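Local coordinates for protein ribonucleoside-diphosphate reductase subunit beta (Clostridium botulinum, PDB 6ZJK) that forms the di-iron beta (R2) subunit of a ribonucleotide reductase, the enzyme that reduces ribonucleoside diphosphates to deoxyribonucleoside diphosphates for DNA synthesis, at residues Asn104-Ser118 against Leu130-Tyr144. Numbering follows the deposited sequence.
Sequences NFLDSVQSENLPNIS and LNIQTFQEEIHAQSY. With FE (Fe (III) ion), chain H; FE (Fe (III) ion), chain G.
Half of the di-iron site is built where Asp107, Glu137 and His140 converge between helix segments 104-118 and 130-144. Asp107 OD1 binds the chain H iron at 2.2 Å, and His140 ND1 binds the same iron at 2.4 Å. Glu137 is the bridge: OE1 reaches that iron at 2.2 Å while OE2 binds the chain G iron, where Glu204, Glu238 and His241 also bind; water 1 also bridges the two irons. The Asp107 and Glu137 carboxylates are turned 46° apart, and the 3.1 Å between Asp107 OD1 and Glu137 OE1 reflects their shared metal. Asp107's other oxygen, OD2, accepts a hydrogen bond from Tyr144 OH at 3.1 Å; with OD1 on iron, both oxygens are held, which would limit rotation of the carboxylate. The other ring nitrogen of His140, NE2, is hydrogen-bonded to Asp237 OD2, a second-shell carboxylate. Toward the other end, Leu114 CB packs on Thr134 OG1 at 3.2 Å; chi1 -61° keeps this hydroxyl beside its own backbone N, where it donates to Leu130 O. The segment axes approach to 8.6 Å at 152°, a roughly antiparallel pair, as in the ferritin-like helical bundle of R2 proteins, with its carboxylate-bridged di-iron centre.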
ATOM      1  N   ASN A 104     -12.084 -12.837   5.248  1.00 35.04           N
ATOM      2  CA  ASN A 104     -12.258 -11.626   4.438  1.00 35.49           C
ATOM      3  C   ASN A 104     -12.430 -10.400   5.320  1.00 36.32           C
ATOM      4  O   ASN A 104     -11.960  -9.309   4.979  1.00 38.44           O
ATOM      5  CB  ASN A 104     -13.473 -11.769   3.499  1.00 35.90           C
ATOM      6  CG  ASN A 104     -13.572 -10.624   2.469  1.00 42.90           C
ATOM      7  OD1 ASN A 104     -12.659 -10.391   1.675  1.00 36.15           O
ATOM      8  ND2 ASN A 104     -14.686  -9.922   2.484  1.00 43.09           N
ATOM      9  N   PHE A 105     -13.114 -10.553   6.448  1.00 38.04           N
ATOM     10  CA  PHE A 105     -13.182  -9.463   7.408  1.00 38.26           C
ATOM     11  C   PHE A 105     -11.792  -9.128   7.957  1.00 39.69           C
ATOM     12  O   PHE A 105     -11.448  -7.947   8.104  1.00 39.40           O
ATOM     13  CB  PHE A 105     -14.136  -9.825   8.550  1.00 38.43           C
ATOM     14  CG  PHE A 105     -13.912  -9.007   9.783  1.00 48.26           C
ATOM     15  CD1 PHE A 105     -14.545  -7.781   9.935  1.00 44.93           C
ATOM     16  CD2 PHE A 105     -13.027  -9.439  10.779  1.00 44.29           C
ATOM     17  CE1 PHE A 105     -14.323  -7.017  11.072  1.00 48.46           C
ATOM     18  CE2 PHE A 105     -12.796  -8.675  11.897  1.00 42.50           C
ATOM     19  CZ  PHE A 105     -13.443  -7.470  12.054  1.00 49.89           C
ATOM     20  N   LEU A 106     -10.962 -10.130   8.208  1.00 35.14           N
ATOM     21  CA  LEU A 106      -9.638  -9.902   8.788  1.00 38.88           C
ATOM     22  C   LEU A 106      -8.717  -9.066   7.898  1.00 40.21           C
ATOM     23  O   LEU A 106      -8.198  -8.108   8.306  1.00 35.87           O
ATOM     24  CB  LEU A 106      -8.985 -11.198   9.208  1.00 35.45           C
ATOM     25  CG  LEU A 106      -9.574 -11.978  10.360  1.00 39.99           C
ATOM     26  CD1 LEU A 106      -8.745 -13.149  10.722  1.00 35.48           C
ATOM     27  CD2 LEU A 106      -9.989 -11.191  11.549  1.00 37.35           C
ATOM     28  N   ASP A 107      -8.590  -9.469   6.665  1.00 36.69           N
ATOM     29  CA  ASP A 107      -7.806  -8.777   5.718  1.00 42.50           C
ATOM     30  C   ASP A 107      -8.396  -7.397   5.403  1.00 40.48           C
ATOM     31  O   ASP A 107      -7.668  -6.506   5.166  1.00 40.68           O
ATOM     32  CB  ASP A 107      -7.609  -9.584   4.480  1.00 38.90           C
ATOM     33  CG  ASP A 107      -6.601 -10.693   4.643  1.00 48.06           C
ATOM     34  OD1 ASP A 107      -5.497 -10.490   5.095  1.00 45.10           O
ATOM     35  OD2 ASP A 107      -6.890 -11.787   4.266  1.00 46.07           O
ATOM     36  N   SER A 108      -9.710  -7.235   5.435  1.00 37.27           N
ATOM     37  CA  SER A 108     -10.297  -5.964   5.193  1.00 39.56           C
ATOM     38  C   SER A 108      -9.924  -5.001   6.281  1.00 41.37           C
ATOM     39  O   SER A 108      -9.581  -3.922   6.005  1.00 36.33           O
ATOM     40  CB  SER A 108     -11.816  -6.053   5.010  1.00 41.64           C
ATOM     41  OG  SER A 108     -12.142  -6.646   3.798  1.00 36.56           O
ATOM     42  N   VAL A 109      -9.982  -5.404   7.531  1.00 36.70           N
ATOM     43  CA  VAL A 109      -9.618  -4.491   8.584  1.00 43.50           C
ATOM     44  C   VAL A 109      -8.110  -4.238   8.631  1.00 44.12           C
ATOM     45  O   VAL A 109      -7.708  -3.235   9.038  1.00 39.89           O
ATOM     46  CB  VAL A 109     -10.100  -4.837   9.978  1.00 45.59           C
ATOM     47  CG1 VAL A 109     -11.578  -4.804  10.084  1.00 43.90           C
ATOM     48  CG2 VAL A 109      -9.571  -6.135  10.429  1.00 42.36           C
ATOM     49  N   GLN A 110      -7.317  -5.177   8.185  1.00 40.36           N
ATOM     50  CA  GLN A 110      -5.899  -5.005   8.118  1.00 42.63           C
ATOM     51  C   GLN A 110      -5.647  -3.916   7.086  1.00 46.12           C
ATOM     52  O   GLN A 110      -4.931  -3.020   7.341  1.00 46.05           O
ATOM     53  CB  GLN A 110      -5.212  -6.277   7.711  1.00 37.39           C
ATOM     54  CG  GLN A 110      -5.095  -7.327   8.779  1.00 41.41           C
ATOM     55  CD  GLN A 110      -4.316  -6.893   9.958  1.00 50.52           C
ATOM     56  OE1 GLN A 110      -4.821  -6.256  10.831  1.00 46.19           O
ATOM     57  NE2 GLN A 110      -3.063  -7.238   9.973  1.00 46.39           N
ATOM     58  N   SER A 111      -6.315  -3.948   5.945  1.00 36.87           N
ATOM     59  CA  SER A 111      -6.176  -2.947   4.889  1.00 42.12           C
ATOM     60  C   SER A 111      -6.560  -1.540   5.308  1.00 49.29           C
ATOM     61  O   SER A 111      -6.061  -0.599   4.801  1.00 40.83           O
ATOM     62  CB  SER A 111      -6.992  -3.315   3.675  1.00 47.02           C
ATOM     63  OG  SER A 111      -6.557  -4.457   3.072  1.00 45.68           O
ATOM     64  N   GLU A 112      -7.472  -1.415   6.234  1.00 45.34           N
ATOM     65  CA  GLU A 112      -7.867  -0.174   6.735  1.00 45.91           C
ATOM     66  C   GLU A 112      -7.054   0.291   7.906  1.00 48.44           C
ATOM     67  O   GLU A 112      -6.888   1.446   8.063  1.00 52.68           O
ATOM     68  CB  GLU A 112      -9.289  -0.262   7.207  1.00 49.43           C
ATOM     69  CG  GLU A 112     -10.296  -0.364   6.112  1.00 50.79           C
ATOM     70  CD  GLU A 112     -10.526   0.927   5.418  1.00 55.18           C
ATOM     71  OE1 GLU A 112     -10.896   0.864   4.267  1.00 53.97           O
ATOM     72  OE2 GLU A 112     -10.358   1.976   6.028  1.00 58.13           O
ATOM     73  N   ASN A 113      -6.581  -0.601   8.745  1.00 42.86           N
ATOM     74  CA  ASN A 113      -5.853  -0.202   9.924  1.00 47.72           C
ATOM     75  C   ASN A 113      -4.354   0.032   9.777  1.00 53.23           C
ATOM     76  O   ASN A 113      -3.838   0.861  10.428  1.00 45.72           O
ATOM     77  CB  ASN A 113      -6.044  -1.202  11.030  1.00 52.77           C
ATOM     78  CG  ASN A 113      -5.523  -0.725  12.334  1.00 54.02           C
ATOM     79  OD1 ASN A 113      -5.930   0.300  12.819  1.00 55.85           O
ATOM     80  ND2 ASN A 113      -4.644  -1.467  12.909  1.00 48.24           N
ATOM     81  N   LEU A 114      -3.687  -0.764   8.979  1.00 46.77           N
ATOM     82  CA  LEU A 114      -2.272  -0.617   8.765  1.00 47.97           C
ATOM     83  C   LEU A 114      -1.810   0.817   8.464  1.00 46.75           C
ATOM     84  O   LEU A 114      -0.820   1.233   8.974  1.00 47.39           O
ATOM     85  CB  LEU A 114      -1.800  -1.565   7.689  1.00 40.36           C
ATOM     86  CG  LEU A 114      -1.754  -2.996   8.145  1.00 47.27           C
ATOM     87  CD1 LEU A 114      -1.284  -3.938   7.095  1.00 42.72           C
ATOM     88  CD2 LEU A 114      -0.936  -3.111   9.396  1.00 48.22           C
ATOM     89  N   PRO A 115      -2.558   1.547   7.657  1.00 46.58           N
ATOM     90  CA  PRO A 115      -2.094   2.896   7.395  1.00 47.51           C
ATOM     91  C   PRO A 115      -2.219   3.798   8.567  1.00 58.40           C
ATOM     92  O   PRO A 115      -1.666   4.847   8.574  1.00 57.19           O
ATOM     93  CB  PRO A 115      -3.011   3.374   6.318  1.00 47.50           C
ATOM     94  CG  PRO A 115      -3.469   2.185   5.653  1.00 47.79           C
ATOM     95  CD  PRO A 115      -3.441   1.064   6.604  1.00 47.07           C
ATOM     96  N   ASN A 116      -2.964   3.385   9.560  1.00 51.87           N
ATOM     97  CA  ASN A 116      -3.130   4.203  10.721  1.00 56.07           C
ATOM     98  C   ASN A 116      -2.003   3.979  11.681  1.00 53.82           C
ATOM     99  O   ASN A 116      -1.683   4.812  12.484  1.00 54.35           O
ATOM    100  CB  ASN A 116      -4.436   3.863  11.383  1.00 56.55           C
ATOM    101  CG  ASN A 116      -5.559   4.667  10.849  1.00 68.61           C
ATOM    102  OD1 ASN A 116      -5.727   4.796   9.656  1.00 70.74           O
ATOM    103  ND2 ASN A 116      -6.344   5.213  11.740  1.00 77.45           N
ATOM    104  N   ILE A 117      -1.408   2.834  11.585  1.00 46.71           N
ATOM    105  CA  ILE A 117      -0.331   2.551  12.412  1.00 52.85           C
ATOM    106  C   ILE A 117       0.843   3.193  11.749  1.00 53.38           C
ATOM    107  O   ILE A 117       1.563   3.907  12.362  1.00 55.34           O
ATOM    108  CB  ILE A 117      -0.163   1.064  12.523  1.00 50.99           C
ATOM    109  CG1 ILE A 117      -1.075   0.563  13.608  1.00 54.46           C
ATOM    110  CG2 ILE A 117       1.255   0.707  12.837  1.00 43.47           C
ATOM    111  CD1 ILE A 117      -1.168  -0.915  13.653  1.00 51.86           C
ATOM    112  N   SER A 118       1.000   2.919  10.477  1.00 49.23           N
ATOM    113  CA  SER A 118       2.089   3.444   9.700  1.00 48.31           C
ATOM    114  C   SER A 118       2.322   4.927   9.726  1.00 53.14           C
ATOM    115  O   SER A 118       3.400   5.354   9.665  1.00 50.70           O
ATOM    116  CB  SER A 118       1.918   3.009   8.288  1.00 49.50           C
ATOM    117  OG  SER A 118       3.025   3.318   7.555  1.00 50.91           O
ATOM    118  N   LEU A 130       5.441  -1.625   5.800  1.00 38.27           N
ATOM    119  CA  LEU A 130       4.024  -1.713   6.142  1.00 35.68           C
ATOM    120  C   LEU A 130       3.134  -1.396   4.945  1.00 40.90           C
ATOM    121  O   LEU A 130       2.032  -1.959   4.833  1.00 40.24           O
ATOM    122  CB  LEU A 130       3.690  -0.781   7.312  1.00 39.10           C
ATOM    123  CG  LEU A 130       4.284  -1.129   8.687  1.00 38.52           C
ATOM    124  CD1 LEU A 130       4.146   0.062   9.610  1.00 36.33           C
ATOM    125  CD2 LEU A 130       3.583  -2.331   9.299  1.00 35.23           C
ATOM    126  N   ASN A 131       3.575  -0.492   4.060  1.00 35.23           N
ATOM    127  CA  ASN A 131       2.823  -0.205   2.836  1.00 37.83           C
ATOM    128  C   ASN A 131       2.817  -1.412   1.904  1.00 37.09           C
ATOM    129  O   ASN A 131       1.807  -1.697   1.255  1.00 36.40           O
ATOM    130  CB  ASN A 131       3.432   0.993   2.093  1.00 41.55           C
ATOM    131  CG  ASN A 131       3.142   2.322   2.752  1.00 43.21           C
ATOM    132  OD1 ASN A 131       2.191   2.464   3.513  1.00 50.33           O
ATOM    133  ND2 ASN A 131       3.945   3.327   2.419  1.00 44.05           N
ATOM    134  N   ILE A 132       3.899  -2.141   1.843  1.00 36.52           N
ATOM    135  CA  ILE A 132       3.908  -3.320   1.042  1.00 36.11           C
ATOM    136  C   ILE A 132       2.956  -4.347   1.676  1.00 44.44           C
ATOM    137  O   ILE A 132       2.292  -5.061   1.012  1.00 40.21           O
ATOM    138  CB  ILE A 132       5.283  -3.920   0.953  1.00 36.32           C
ATOM    139  CG1 ILE A 132       6.268  -2.945   0.323  1.00 42.61           C
ATOM    140  CG2 ILE A 132       5.278  -5.167   0.146  1.00 37.33           C
ATOM    141  CD1 ILE A 132       7.685  -3.448   0.260  1.00 42.34           C
ATOM    142  N   GLN A 133       2.917  -4.381   2.993  1.00 36.22           N
ATOM    143  CA  GLN A 133       2.061  -5.289   3.688  1.00 38.12           C
ATOM    144  C   GLN A 133       0.641  -4.963   3.329  1.00 39.50           C
ATOM    145  O   GLN A 133      -0.068  -5.826   3.005  1.00 39.07           O
ATOM    146  CB  GLN A 133       2.247  -5.230   5.194  1.00 35.39           C
ATOM    147  CG  GLN A 133       1.470  -6.241   5.982  1.00 33.84           C
ATOM    148  CD  GLN A 133       1.655  -6.174   7.481  1.00 45.18           C
ATOM    149  OE1 GLN A 133       2.521  -5.518   8.015  1.00 39.44           O
ATOM    150  NE2 GLN A 133       0.812  -6.886   8.169  1.00 45.10           N
ATOM    151  N   THR A 134       0.259  -3.704   3.413  1.00 36.93           N
ATOM    152  CA  THR A 134      -1.112  -3.297   3.107  1.00 36.82           C
ATOM    153  C   THR A 134      -1.536  -3.743   1.710  1.00 41.91           C
ATOM    154  O   THR A 134      -2.665  -4.224   1.510  1.00 36.92           O
ATOM    155  CB  THR A 134      -1.247  -1.783   3.232  1.00 39.86           C
ATOM    156  OG1 THR A 134      -0.950  -1.390   4.572  1.00 37.57           O
ATOM    157  CG2 THR A 134      -2.646  -1.337   2.888  1.00 38.31           C
ATOM    158  N   PHE A 135      -0.643  -3.577   0.736  1.00 38.69           N
ATOM    159  CA  PHE A 135      -0.881  -4.028  -0.630  1.00 35.40           C
ATOM    160  C   PHE A 135      -1.134  -5.534  -0.681  1.00 37.13           C
ATOM    161  O   PHE A 135      -2.053  -5.990  -1.370  1.00 38.06           O
ATOM    162  CB  PHE A 135       0.330  -3.617  -1.471  1.00 36.96           C
ATOM    163  CG  PHE A 135       0.534  -4.414  -2.714  1.00 40.77           C
ATOM    164  CD1 PHE A 135      -0.168  -4.109  -3.877  1.00 44.15           C
ATOM    165  CD2 PHE A 135       1.472  -5.430  -2.750  1.00 42.14           C
ATOM    166  CE1 PHE A 135       0.050  -4.820  -5.047  1.00 41.44           C
ATOM    167  CE2 PHE A 135       1.693  -6.157  -3.913  1.00 46.01           C
ATOM    168  CZ  PHE A 135       0.981  -5.851  -5.065  1.00 47.45           C
ATOM    169  N   GLN A 136      -0.355  -6.318   0.073  1.00 34.67           N
ATOM    170  CA  GLN A 136      -0.525  -7.775   0.112  1.00 35.26           C
ATOM    171  C   GLN A 136      -1.846  -8.178   0.745  1.00 35.05           C
ATOM    172  O   GLN A 136      -2.438  -9.185   0.338  1.00 34.51           O
ATOM    173  CB  GLN A 136       0.629  -8.455   0.880  1.00 35.24           C
ATOM    174  CG  GLN A 136       1.963  -8.391   0.137  1.00 36.11           C
ATOM    175  CD  GLN A 136       3.123  -9.066   0.826  1.00 37.84           C
ATOM    176  OE1 GLN A 136       3.030  -9.495   1.989  1.00 35.91           O
ATOM    177  NE2 GLN A 136       4.238  -9.183   0.097  1.00 37.85           N
ATOM    178  N   GLU A 137      -2.325  -7.429   1.704  1.00 36.20           N
ATOM    179  CA  GLU A 137      -3.577  -7.691   2.330  1.00 35.29           C
ATOM    180  C   GLU A 137      -4.736  -7.434   1.329  1.00 41.40           C
ATOM    181  O   GLU A 137      -5.685  -8.153   1.327  1.00 36.48           O
ATOM    182  CB  GLU A 137      -3.771  -6.888   3.595  1.00 36.15           C
ATOM    183  CG  GLU A 137      -2.776  -7.030   4.738  1.00 35.89           C
ATOM    184  CD  GLU A 137      -2.450  -8.424   5.250  1.00 43.68           C
ATOM    185  OE1 GLU A 137      -2.614  -9.384   4.583  1.00 43.50           O
ATOM    186  OE2 GLU A 137      -1.959  -8.552   6.355  1.00 44.47           O
ATOM    187  N   GLU A 138      -4.622  -6.400   0.506  1.00 35.13           N
ATOM    188  CA  GLU A 138      -5.612  -6.174  -0.545  1.00 35.55           C
ATOM    189  C   GLU A 138      -5.658  -7.343  -1.521  1.00 35.52           C
ATOM    190  O   GLU A 138      -6.739  -7.729  -1.995  1.00 35.78           O
ATOM    191  CB  GLU A 138      -5.338  -4.866  -1.289  1.00 39.57           C
ATOM    192  CG  GLU A 138      -5.439  -3.598  -0.444  1.00 42.39           C
ATOM    193  CD  GLU A 138      -6.866  -3.161  -0.170  1.00 44.65           C
ATOM    194  OE1 GLU A 138      -7.817  -3.868  -0.574  1.00 43.29           O
ATOM    195  OE2 GLU A 138      -7.046  -2.085   0.443  1.00 50.01           O
ATOM    196  N   ILE A 139      -4.496  -7.909  -1.849  1.00 35.29           N
ATOM    197  CA  ILE A 139      -4.471  -9.065  -2.743  1.00 35.30           C
ATOM    198  C   ILE A 139      -5.131 -10.286  -2.094  1.00 37.34           C
ATOM    199  O   ILE A 139      -5.821 -11.069  -2.770  1.00 38.58           O
ATOM    200  CB  ILE A 139      -3.032  -9.333  -3.209  1.00 35.17           C
ATOM    201  CG1 ILE A 139      -2.597  -8.186  -4.138  1.00 38.00           C
ATOM    202  CG2 ILE A 139      -2.905 -10.667  -3.927  1.00 35.15           C
ATOM    203  CD1 ILE A 139      -1.325  -8.481  -4.892  1.00 43.32           C
ATOM    204  N   HIS A 140      -5.018 -10.399  -0.799  1.00 35.12           N
ATOM    205  CA  HIS A 140      -5.580 -11.515  -0.064  1.00 38.09           C
ATOM    206  C   HIS A 140      -7.082 -11.435  -0.114  1.00 36.59           C
ATOM    207  O   HIS A 140      -7.724 -12.351  -0.439  1.00 34.81           O
ATOM    208  CB  HIS A 140      -5.074 -11.573   1.375  1.00 35.14           C
ATOM    209  CG  HIS A 140      -3.621 -11.918   1.490  1.00 41.66           C
ATOM    210  ND1 HIS A 140      -2.889 -11.726   2.637  1.00 39.83           N
ATOM    211  CD2 HIS A 140      -2.760 -12.378   0.569  1.00 36.33           C
ATOM    212  CE1 HIS A 140      -1.650 -12.071   2.398  1.00 39.63           C
ATOM    213  NE2 HIS A 140      -1.548 -12.470   1.159  1.00 34.74           N
ATOM    214  N   ALA A 141      -7.583 -10.282   0.185  1.00 37.65           N
ATOM    215  CA  ALA A 141      -9.022 -10.062   0.186  1.00 37.08           C
ATOM    216  C   ALA A 141      -9.621 -10.321  -1.188  1.00 37.09           C
ATOM    217  O   ALA A 141     -10.725 -10.879  -1.301  1.00 37.70           O
ATOM    218  CB  ALA A 141      -9.335  -8.645   0.667  1.00 35.67           C
ATOM    219  N   GLN A 142      -8.932  -9.990  -2.257  1.00 36.93           N
ATOM    220  CA  GLN A 142      -9.411 -10.196  -3.602  1.00 36.84           C
ATOM    221  C   GLN A 142      -9.421 -11.621  -4.011  1.00 36.24           C
ATOM    222  O   GLN A 142     -10.245 -12.032  -4.761  1.00 36.62           O
ATOM    223  CB  GLN A 142      -8.579  -9.431  -4.610  1.00 38.24           C
ATOM    224  CG  GLN A 142      -9.141  -9.390  -5.996  1.00 37.15           C
ATOM    225  CD  GLN A 142      -8.475 -10.318  -6.898  1.00 37.48           C
ATOM    226  OE1 GLN A 142      -7.330 -10.566  -6.784  1.00 36.82           O
ATOM    227  NE2 GLN A 142      -9.187 -10.829  -7.800  1.00 37.57           N
ATOM    228  N   SER A 143      -8.441 -12.353  -3.543  1.00 35.75           N
ATOM    229  CA  SER A 143      -8.358 -13.800  -3.703  1.00 35.57           C
ATOM    230  C   SER A 143      -9.661 -14.481  -3.309  1.00 35.67           C
ATOM    231  O   SER A 143      -9.964 -15.567  -3.823  1.00 35.76           O
ATOM    232  CB  SER A 143      -7.193 -14.388  -2.889  1.00 36.32           C
ATOM    233  OG  SER A 143      -7.483 -14.431  -1.496  1.00 34.93           O
ATOM    234  N   TYR A 144     -10.282 -13.949  -2.285  1.00 35.63           N
ATOM    235  CA  TYR A 144     -11.490 -14.518  -1.750  1.00 35.74           C
ATOM    236  C   TYR A 144     -12.640 -14.238  -2.711  1.00 37.13           C
ATOM    237  O   TYR A 144     -13.426 -15.076  -2.938  1.00 36.57           O
ATOM    238  CB  TYR A 144     -11.812 -14.063  -0.325  1.00 35.58           C
ATOM    239  CG  TYR A 144     -10.674 -14.222   0.683  1.00 37.99           C
ATOM    240  CD1 TYR A 144      -9.868 -15.318   0.655  1.00 37.72           C
ATOM    241  CD2 TYR A 144     -10.413 -13.270   1.618  1.00 34.93           C
ATOM    242  CE1 TYR A 144      -8.842 -15.465   1.539  1.00 35.99           C
ATOM    243  CE2 TYR A 144      -9.390 -13.416   2.510  1.00 35.68           C
ATOM    244  CZ  TYR A 144      -8.613 -14.510   2.456  1.00 38.19           C
ATOM    245  OH  TYR A 144      -7.593 -14.637   3.302  1.00 38.49           O
TER
HETATM  246 FE    FE H 404      -3.486 -11.378   4.896  0.76 48.13          FE
HETATM  247 FE    FE G 403      -1.207 -10.475   7.083  1.00 43.13          FE
HETATM  248  O   HOH W   1      -1.203 -11.912   5.471  0.70 38.53           O